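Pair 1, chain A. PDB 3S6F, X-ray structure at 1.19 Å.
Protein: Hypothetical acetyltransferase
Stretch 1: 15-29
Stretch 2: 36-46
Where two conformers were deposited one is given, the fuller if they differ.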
# COMPACT_ATOMS: atom_id res chain seq x y z
N THR A 15 -13.56 -0.91 -14.03
CA THR A 15 -12.77 -0.41 -15.13
C THR A 15 -13.11 1.06 -15.34
O THR A 15 -14.10 1.56 -14.81
CB THR A 15 -13.03 -1.13 -16.45
OG1 THR A 15 -14.22 -0.62 -17.03
CG2 THR A 15 -13.03 -2.65 -16.29
N LEU A 16 -12.32 1.74 -16.16
CA LEU A 16 -12.58 3.09 -16.58
C LEU A 16 -13.36 3.15 -17.90
O LEU A 16 -13.53 4.22 -18.46
CB LEU A 16 -11.27 3.89 -16.67
CG LEU A 16 -10.63 4.21 -15.33
CD1 LEU A 16 -9.16 4.59 -15.52
CD2 LEU A 16 -11.41 5.35 -14.65
N GLU A 17 -13.84 2.02 -18.42
CA GLU A 17 -14.62 2.05 -19.67
C GLU A 17 -15.88 2.86 -19.43
O GLU A 17 -16.63 2.60 -18.52
CB GLU A 17 -14.94 0.63 -20.15
CG GLU A 17 -13.69 -0.14 -20.54
CD GLU A 17 -14.00 -1.45 -21.24
OE1 GLU A 17 -14.96 -2.11 -20.80
OE2 GLU A 17 -13.36 -1.83 -22.25
N GLY A 18 -16.10 3.87 -20.27
CA GLY A 18 -17.28 4.69 -20.13
C GLY A 18 -17.19 5.76 -19.06
O GLY A 18 -18.20 6.42 -18.77
N VAL A 19 -16.02 5.96 -18.47
CA VAL A 19 -15.82 6.98 -17.43
C VAL A 19 -14.88 8.05 -17.95
O VAL A 19 -13.74 7.75 -18.33
CB VAL A 19 -15.20 6.36 -16.18
CG1 VAL A 19 -14.96 7.43 -15.08
CG2 VAL A 19 -16.06 5.23 -15.64
N THR A 20 -15.35 9.29 -17.95
CA THR A 20 -14.52 10.40 -18.33
C THR A 20 -14.07 11.19 -17.10
O THR A 20 -14.69 11.09 -16.05
CB THR A 20 -15.32 11.36 -19.24
OG1 THR A 20 -16.40 11.90 -18.47
CG2 THR A 20 -15.85 10.63 -20.50
N PRO A 21 -13.06 12.05 -17.25
CA PRO A 21 -12.72 12.96 -16.14
C PRO A 21 -13.90 13.84 -15.73
O PRO A 21 -14.08 14.13 -14.55
CB PRO A 21 -11.53 13.75 -16.67
CG PRO A 21 -10.90 12.80 -17.61
CD PRO A 21 -12.02 12.06 -18.29
N ALA A 22 -14.74 14.21 -16.69
CA ALA A 22 -15.95 15.00 -16.41
C ALA A 22 -16.93 14.31 -15.48
O ALA A 22 -17.82 14.97 -14.97
CB ALA A 22 -16.69 15.40 -17.69
N GLN A 23 -16.81 13.00 -15.32
CA GLN A 23 -17.64 12.19 -14.45
C GLN A 23 -16.98 11.88 -13.11
O GLN A 23 -17.58 11.24 -12.27
CB GLN A 23 -18.05 10.90 -15.13
CG GLN A 23 -18.98 11.19 -16.32
CD GLN A 23 -19.26 10.02 -17.20
OE1 GLN A 23 -18.35 9.26 -17.49
NE2 GLN A 23 -20.49 9.91 -17.69
N LEU A 24 -15.77 12.38 -12.89
CA LEU A 24 -14.97 12.16 -11.68
C LEU A 24 -14.81 13.43 -10.85
O LEU A 24 -13.98 13.48 -9.96
CB LEU A 24 -13.59 11.58 -12.07
CG LEU A 24 -13.62 10.11 -12.48
CD1 LEU A 24 -12.29 9.74 -13.13
CD2 LEU A 24 -13.86 9.19 -11.31
N GLY A 25 -15.62 14.45 -11.11
CA GLY A 25 -15.64 15.61 -10.27
C GLY A 25 -16.35 15.38 -8.95
O GLY A 25 -17.17 14.45 -8.81
N GLY A 26 -16.06 16.23 -7.96
CA GLY A 26 -16.72 16.20 -6.67
C GLY A 26 -16.06 15.45 -5.54
O GLY A 26 -16.67 15.31 -4.49
N PHE A 27 -14.85 14.94 -5.76
CA PHE A 27 -14.11 14.20 -4.75
C PHE A 27 -13.10 15.11 -4.07
O PHE A 27 -12.95 16.30 -4.37
CB PHE A 27 -13.51 12.95 -5.37
CG PHE A 27 -14.55 11.96 -5.74
CD1 PHE A 27 -15.23 11.26 -4.75
CD2 PHE A 27 -14.91 11.74 -7.05
CE1 PHE A 27 -16.25 10.39 -5.06
CE2 PHE A 27 -15.91 10.82 -7.36
CZ PHE A 27 -16.58 10.16 -6.35
N PHE A 28 -12.42 14.52 -3.09
CA PHE A 28 -11.39 15.20 -2.29
C PHE A 28 -12.00 16.34 -1.49
O PHE A 28 -11.38 17.40 -1.29
CB PHE A 28 -10.21 15.65 -3.14
CG PHE A 28 -9.63 14.51 -3.94
CD1 PHE A 28 -8.80 13.55 -3.33
CD2 PHE A 28 -9.87 14.42 -5.30
CE1 PHE A 28 -8.27 12.53 -4.04
CE2 PHE A 28 -9.31 13.40 -6.01
CZ PHE A 28 -8.52 12.45 -5.38
N GLU A 29 -13.15 16.08 -0.89
CA GLU A 29 -13.81 17.05 -0.04
C GLU A 29 -12.87 17.37 1.12
O GLU A 29 -12.30 16.48 1.77
CB GLU A 29 -15.17 16.52 0.49
CG GLU A 29 -16.00 17.59 1.26
CD GLU A 29 -17.14 17.00 2.14
OE1 GLU A 29 -17.56 15.84 1.92
OE2 GLU A 29 -17.68 17.72 3.03
N THR A 36 -6.96 17.02 -9.54
CA THR A 36 -8.05 17.31 -10.47
C THR A 36 -8.78 16.03 -10.87
O THR A 36 -8.26 14.93 -10.69
CB THR A 36 -7.50 17.93 -11.75
OG1 THR A 36 -6.63 16.98 -12.35
CG2 THR A 36 -6.78 19.26 -11.48
N PRO A 37 -9.95 16.15 -11.51
CA PRO A 37 -10.62 14.94 -12.02
C PRO A 37 -9.78 14.19 -13.03
O PRO A 37 -9.81 12.97 -13.07
CB PRO A 37 -11.91 15.50 -12.58
CG PRO A 37 -12.17 16.74 -11.73
CD PRO A 37 -10.82 17.35 -11.56
N GLU A 38 -9.03 14.92 -13.85
CA GLU A 38 -8.12 14.30 -14.80
C GLU A 38 -7.05 13.49 -14.09
O GLU A 38 -6.72 12.35 -14.48
CB GLU A 38 -7.48 15.36 -15.70
CG GLU A 38 -8.45 16.08 -16.65
CD GLU A 38 -9.43 17.12 -16.00
OE1 GLU A 38 -9.25 17.67 -14.84
OE2 GLU A 38 -10.46 17.41 -16.70
N THR A 39 -6.49 14.03 -13.00
CA THR A 39 -5.53 13.31 -12.21
C THR A 39 -6.14 12.10 -11.53
O THR A 39 -5.52 11.04 -11.46
CB THR A 39 -4.78 14.23 -11.24
OG1 THR A 39 -4.10 15.21 -12.04
CG2 THR A 39 -3.79 13.45 -10.38
N LEU A 40 -7.35 12.23 -11.00
CA LEU A 40 -8.05 11.09 -10.42
C LEU A 40 -8.20 9.96 -11.44
O LEU A 40 -8.01 8.80 -11.11
CB LEU A 40 -9.38 11.52 -9.79
CG LEU A 40 -10.21 10.39 -9.15
CD1 LEU A 40 -9.42 9.56 -8.15
CD2 LEU A 40 -11.46 10.97 -8.49
N TRP A 41 -8.54 10.30 -12.67
CA TRP A 41 -8.64 9.29 -13.71
C TRP A 41 -7.31 8.54 -13.83
O TRP A 41 -7.26 7.31 -13.87
CB TRP A 41 -9.04 9.97 -15.04
CG TRP A 41 -9.57 9.06 -16.11
CD1 TRP A 41 -10.87 8.90 -16.44
CD2 TRP A 41 -8.82 8.18 -16.95
NE1 TRP A 41 -11.00 7.99 -17.43
CE2 TRP A 41 -9.77 7.53 -17.79
CE3 TRP A 41 -7.47 7.88 -17.11
CZ2 TRP A 41 -9.40 6.60 -18.72
CZ3 TRP A 41 -7.12 6.94 -18.07
CH2 TRP A 41 -8.10 6.30 -18.83
N ARG A 42 -6.20 9.27 -13.86
CA ARG A 42 -4.87 8.63 -13.94
C ARG A 42 -4.55 7.78 -12.70
O ARG A 42 -3.98 6.69 -12.82
CB ARG A 42 -3.77 9.64 -14.22
CG ARG A 42 -3.90 10.38 -15.54
CD ARG A 42 -2.64 11.29 -15.81
NE ARG A 42 -2.45 12.39 -14.80
CZ ARG A 42 -1.46 12.55 -13.92
NH1 ARG A 42 -0.46 11.67 -13.81
NH2 ARG A 42 -1.49 13.60 -13.09
N ILE A 43 -4.92 8.29 -11.52
CA ILE A 43 -4.73 7.51 -10.29
C ILE A 43 -5.45 6.16 -10.38
O ILE A 43 -4.88 5.12 -10.07
CB ILE A 43 -5.19 8.35 -9.05
CG1 ILE A 43 -4.23 9.50 -8.79
CG2 ILE A 43 -5.34 7.46 -7.83
CD1 ILE A 43 -4.75 10.56 -7.83
N LEU A 44 -6.69 6.22 -10.83
CA LEU A 44 -7.44 4.98 -10.98
C LEU A 44 -6.81 4.07 -12.00
O LEU A 44 -6.74 2.85 -11.82
CB LEU A 44 -8.91 5.30 -11.30
CG LEU A 44 -9.68 6.01 -10.16
CD1 LEU A 44 -10.95 6.64 -10.73
CD2 LEU A 44 -9.98 5.08 -9.03
N ASP A 45 -6.35 4.63 -13.12
CA ASP A 45 -5.72 3.85 -14.17
C ASP A 45 -4.44 3.17 -13.69
O ASP A 45 -4.09 2.12 -14.23
CB ASP A 45 -5.44 4.75 -15.35
CG ASP A 45 -5.07 4.01 -16.62
OD1 ASP A 45 -5.60 2.93 -16.87
OD2 ASP A 45 -4.29 4.59 -17.37
N ARG A 46 -3.76 3.75 -12.71
CA ARG A 46 -2.52 3.19 -12.18
C ARG A 46 -2.72 2.29 -10.98
O ARG A 46 -1.78 1.64 -10.54
CB ARG A 46 -1.56 4.32 -11.79
CG ARG A 46 -0.85 4.96 -12.98
CD ARG A 46 0.24 4.09 -13.63
NE ARG A 46 1.11 4.94 -14.44
CZ ARG A 46 1.99 5.82 -13.95
NH1 ARG A 46 2.15 5.97 -12.64
NH2 ARG A 46 2.72 6.56 -14.78

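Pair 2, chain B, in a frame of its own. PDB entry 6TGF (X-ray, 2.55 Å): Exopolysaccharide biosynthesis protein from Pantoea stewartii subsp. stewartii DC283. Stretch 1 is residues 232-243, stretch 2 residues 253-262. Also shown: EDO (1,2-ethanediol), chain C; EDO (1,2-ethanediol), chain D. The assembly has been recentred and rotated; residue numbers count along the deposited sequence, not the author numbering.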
# COMPACT_ATOMS: atom_id res chain seq x y z
N ASP B 232 -6.18 -31.27 5.29
CA ASP B 232 -5.54 -30.03 4.79
C ASP B 232 -4.15 -29.90 5.41
O ASP B 232 -4.07 -29.61 6.63
CB ASP B 232 -6.43 -28.81 5.10
CG ASP B 232 -5.92 -27.50 4.53
OD1 ASP B 232 -4.95 -27.53 3.76
OD2 ASP B 232 -6.52 -26.45 4.86
N TYR B 233 -3.10 -30.09 4.61
CA TYR B 233 -1.67 -30.03 5.03
C TYR B 233 -1.32 -28.62 5.51
O TYR B 233 -0.27 -28.47 6.18
CB TYR B 233 -0.74 -30.46 3.89
CG TYR B 233 -0.67 -31.95 3.65
CD1 TYR B 233 -0.16 -32.80 4.62
CD2 TYR B 233 -1.10 -32.51 2.46
CE1 TYR B 233 -0.10 -34.17 4.41
CE2 TYR B 233 -1.04 -33.87 2.24
CZ TYR B 233 -0.54 -34.71 3.22
OH TYR B 233 -0.47 -36.06 3.01
N ASN B 234 -2.15 -27.62 5.21
CA ASN B 234 -1.94 -26.20 5.59
C ASN B 234 -2.42 -25.95 7.03
O ASN B 234 -2.16 -24.83 7.53
CB ASN B 234 -2.61 -25.24 4.60
CG ASN B 234 -1.89 -25.17 3.28
OD1 ASN B 234 -0.66 -25.11 3.24
ND2 ASN B 234 -2.64 -25.16 2.19
N ARG B 235 -3.06 -26.93 7.67
CA ARG B 235 -3.58 -26.82 9.07
C ARG B 235 -2.63 -27.53 10.05
O ARG B 235 -2.89 -27.45 11.27
CB ARG B 235 -4.99 -27.39 9.17
CG ARG B 235 -6.01 -26.67 8.29
CD ARG B 235 -7.45 -26.99 8.62
NE ARG B 235 -7.89 -26.33 9.85
CZ ARG B 235 -8.15 -26.94 11.01
NH1 ARG B 235 -8.02 -28.25 11.14
NH2 ARG B 235 -8.54 -26.22 12.05
N LEU B 236 -1.57 -28.18 9.56
CA LEU B 236 -0.50 -28.77 10.40
C LEU B 236 0.25 -27.64 11.12
O LEU B 236 0.35 -26.54 10.54
CB LEU B 236 0.46 -29.60 9.53
CG LEU B 236 -0.04 -30.96 9.08
CD1 LEU B 236 0.91 -31.57 8.05
CD2 LEU B 236 -0.21 -31.91 10.25
N SER B 237 0.74 -27.91 12.33
CA SER B 237 1.57 -26.99 13.15
C SER B 237 2.73 -27.77 13.78
O SER B 237 2.74 -29.01 13.65
CB SER B 237 0.75 -26.28 14.19
OG SER B 237 0.34 -27.18 15.22
N LEU B 238 3.64 -27.08 14.46
CA LEU B 238 4.84 -27.68 15.11
C LEU B 238 4.41 -28.59 16.28
O LEU B 238 5.22 -29.45 16.66
CB LEU B 238 5.78 -26.58 15.59
CG LEU B 238 6.60 -25.89 14.49
CD1 LEU B 238 7.30 -24.66 15.04
CD2 LEU B 238 7.61 -26.85 13.88
N PHE B 239 3.19 -28.41 16.82
CA PHE B 239 2.58 -29.30 17.83
C PHE B 239 2.55 -30.74 17.29
O PHE B 239 2.81 -31.68 18.06
CB PHE B 239 1.17 -28.85 18.22
CG PHE B 239 1.06 -27.68 19.16
CD1 PHE B 239 2.14 -27.24 19.91
CD2 PHE B 239 -0.15 -27.02 19.33
CE1 PHE B 239 2.02 -26.17 20.78
CE2 PHE B 239 -0.27 -25.95 20.20
CZ PHE B 239 0.82 -25.52 20.92
N ASP B 240 2.25 -30.89 15.99
CA ASP B 240 2.16 -32.21 15.29
C ASP B 240 3.56 -32.83 15.17
O ASP B 240 3.62 -34.07 15.00
CB ASP B 240 1.51 -32.06 13.92
CG ASP B 240 0.07 -31.59 13.98
OD1 ASP B 240 -0.72 -32.20 14.72
OD2 ASP B 240 -0.25 -30.59 13.30
N PHE B 241 4.62 -32.02 15.24
CA PHE B 241 6.04 -32.46 15.14
C PHE B 241 6.69 -32.47 16.53
O PHE B 241 7.92 -32.68 16.60
CB PHE B 241 6.78 -31.59 14.12
CG PHE B 241 6.43 -31.90 12.69
CD1 PHE B 241 5.29 -31.37 12.11
CD2 PHE B 241 7.23 -32.74 11.93
CE1 PHE B 241 4.96 -31.66 10.79
CE2 PHE B 241 6.90 -33.04 10.62
CZ PHE B 241 5.77 -32.50 10.05
N GLY B 242 5.90 -32.28 17.59
CA GLY B 242 6.30 -32.54 18.99
C GLY B 242 6.74 -31.29 19.74
O GLY B 242 7.34 -31.44 20.82
N ALA B 243 6.46 -30.09 19.22
CA ALA B 243 6.76 -28.80 19.88
C ALA B 243 5.82 -28.61 21.07
O ALA B 243 4.67 -29.10 21.00
CB ALA B 243 6.64 -27.66 18.90
N PRO B 253 14.20 -29.40 17.40
CA PRO B 253 13.98 -30.69 16.75
C PRO B 253 12.69 -30.73 15.91
O PRO B 253 12.73 -31.24 14.81
CB PRO B 253 13.88 -31.68 17.92
CG PRO B 253 14.66 -31.02 19.03
CD PRO B 253 14.39 -29.54 18.85
N ALA B 254 11.59 -30.19 16.46
CA ALA B 254 10.26 -30.11 15.80
C ALA B 254 10.37 -29.24 14.55
O ALA B 254 9.87 -29.67 13.49
CB ALA B 254 9.24 -29.56 16.77
N ILE B 255 11.00 -28.07 14.67
CA ILE B 255 11.20 -27.08 13.56
C ILE B 255 12.01 -27.75 12.44
O ILE B 255 11.63 -27.59 11.27
CB ILE B 255 11.86 -25.79 14.08
CG1 ILE B 255 10.90 -25.00 14.98
CG2 ILE B 255 12.37 -24.93 12.93
CD1 ILE B 255 11.56 -23.93 15.81
N LYS B 256 13.09 -28.46 12.80
CA LYS B 256 13.96 -29.20 11.86
C LYS B 256 13.16 -30.33 11.19
O LYS B 256 13.32 -30.52 9.97
CB LYS B 256 15.20 -29.75 12.58
CG LYS B 256 16.20 -28.69 13.02
CD LYS B 256 17.56 -29.27 13.37
CE LYS B 256 18.45 -28.30 14.13
NZ LYS B 256 18.60 -28.70 15.55
N ALA B 257 12.34 -31.05 11.97
CA ALA B 257 11.51 -32.19 11.51
C ALA B 257 10.47 -31.70 10.50
O ALA B 257 10.38 -32.28 9.40
CB ALA B 257 10.87 -32.87 12.69
N MET B 258 9.70 -30.66 10.87
CA MET B 258 8.61 -30.09 10.04
C MET B 258 9.21 -29.49 8.76
O MET B 258 8.57 -29.61 7.70
CB MET B 258 7.82 -29.01 10.78
CG MET B 258 6.58 -28.55 10.04
SD MET B 258 5.52 -27.46 11.00
CE MET B 258 4.04 -27.47 9.99
N TYR B 259 10.39 -28.87 8.87
CA TYR B 259 11.12 -28.28 7.71
C TYR B 259 11.48 -29.39 6.72
O TYR B 259 11.08 -29.29 5.54
CB TYR B 259 12.39 -27.55 8.14
CG TYR B 259 13.09 -26.88 6.98
CD1 TYR B 259 12.44 -25.92 6.24
CD2 TYR B 259 14.37 -27.25 6.59
CE1 TYR B 259 13.04 -25.30 5.15
CE2 TYR B 259 15.00 -26.64 5.51
CZ TYR B 259 14.33 -25.66 4.79
OH TYR B 259 14.90 -25.04 3.72
N GLN B 260 12.20 -30.40 7.18
CA GLN B 260 12.72 -31.51 6.34
C GLN B 260 11.54 -32.26 5.71
O GLN B 260 11.66 -32.66 4.54
CB GLN B 260 13.61 -32.46 7.14
CG GLN B 260 14.62 -33.20 6.28
CD GLN B 260 14.97 -34.57 6.83
OE1 GLN B 260 14.09 -35.39 7.09
NE2 GLN B 260 16.25 -34.83 6.98
N TRP B 261 10.43 -32.42 6.45
CA TRP B 261 9.16 -33.01 5.94
C TRP B 261 8.65 -32.19 4.75
O TRP B 261 8.41 -32.79 3.69
CB TRP B 261 8.10 -33.09 7.05
CG TRP B 261 6.73 -33.39 6.51
CD1 TRP B 261 6.23 -34.61 6.16
CD2 TRP B 261 5.68 -32.44 6.24
NE1 TRP B 261 4.95 -34.49 5.70
CE2 TRP B 261 4.58 -33.17 5.74
CE3 TRP B 261 5.56 -31.05 6.38
CZ2 TRP B 261 3.38 -32.55 5.38
CZ3 TRP B 261 4.38 -30.45 6.02
CH2 TRP B 261 3.30 -31.19 5.53
N SER B 262 8.50 -30.88 4.93
CA SER B 262 7.94 -29.93 3.92
C SER B 262 8.83 -29.90 2.67
O SER B 262 8.27 -29.77 1.57
CB SER B 262 7.79 -28.55 4.51
OG SER B 262 9.06 -27.93 4.69
C1 EDO C . 10.13 -32.86 19.25
O1 EDO C . 10.81 -33.45 18.16
C2 EDO C . 9.76 -33.85 20.30
O2 EDO C . 10.61 -33.85 21.44
C1 EDO D . -5.57 -30.97 9.81
O1 EDO D . -6.16 -30.99 8.53
C2 EDO D . -5.98 -32.13 10.65
O2 EDO D . -5.17 -32.32 11.80

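Pair 1 pins its loop to its helix with a hydrogen bond, and pair 2 has none between its stretches. In pair 1 the indole NE1 of W41(A) donates to the backbone O of V19(A) at 2.9 Å, with an N-H...acceptor angle of 159°. The superposition puts M258(B) at the place of W41(A) and L236(B) at that of V19(A). The side chain of a methionine has no N-H or O-H to donate. Its CE lies 3.8 Å from the O of L236(B), a contact of the van der Waals kind.

The shared geometry is a short irregular segment packed along one side of a helix. The fit has an RMSD of 0.8 Å over 14 central residues. The closest backbone approach in the register is P21(A) to E38(A) in pair 1, with CA atoms 5.0 Å apart. In pair 2 it is F241(B) to A254(B), at 4.9 Å. The buried surface is 665 Å² in pair 1 and 539 Å² in pair 2.

One turn is built in a similar way in both. Q23(A) matches D240(B), and T20(A) matches S237(B). The OE1 of Q23(A) accepts from the N of T20(A) at 3.0 Å. The OD2 of D240(B) accepts from the N of S237(B), also at 3.0 Å. The backbone adds a bond in the reverse sense: Q23(A) N to T20(A) O at 2.9 Å, and D240(B) N to S237(B) O at 3.0 Å. The side chain thus closes the turn on itself, and the acid does this with one carbon fewer than the amide.

The central apolar position is L24(A) in pair 1 and F241(B) in pair 2. L24(A) meets a ring: its CD1 lies 3.7 Å from CD1 of W41(A). M258(B) CA sits over one face of F241(B), 3.5 Å from the ring centroid. At the matched pair L24(A)/W41(A) and F241(B)/M258(B), the ring is on the helix in pair 1 and on the loop in pair 2; W261(B) adds a second ring on the helix of pair 2. The helix position facing it changes too: L40(A) becomes A257(B). The CD2 atoms of L24(A) and L40(A) are 4.1 Å apart, while F241(B) CD2 reaches A257(B) CB at 3.7 Å. A larger loop residue meets a smaller helix residue.

One turn further along, L44(A) matches W261(B). L24(A) CD2 lies 3.9 Å from L44(A) CD1. F241(B) CE2 lies 3.8 Å from W261(B) CB, and the two aromatic rings meet obliquely. W261(B) also receives L236(B), whose CD1 is 3.5 Å from its CH2.

P21(A) and L238(B) match as well. P21(A) CD lies 3.8 Å from W41(A) CD1, and L238(B) CD2 lies 3.6 Å from M258(B) SD.

L16(A) has no listed counterpart. Its CD1 lies over the six-membered ring of W41(A), 3.6 Å from the centroid, so the indole is covered on that face while its NE1 is bonded at the edge.

The glycines G25(A) and G242(B) also match. Only G242(B) has positive phi, at 99°.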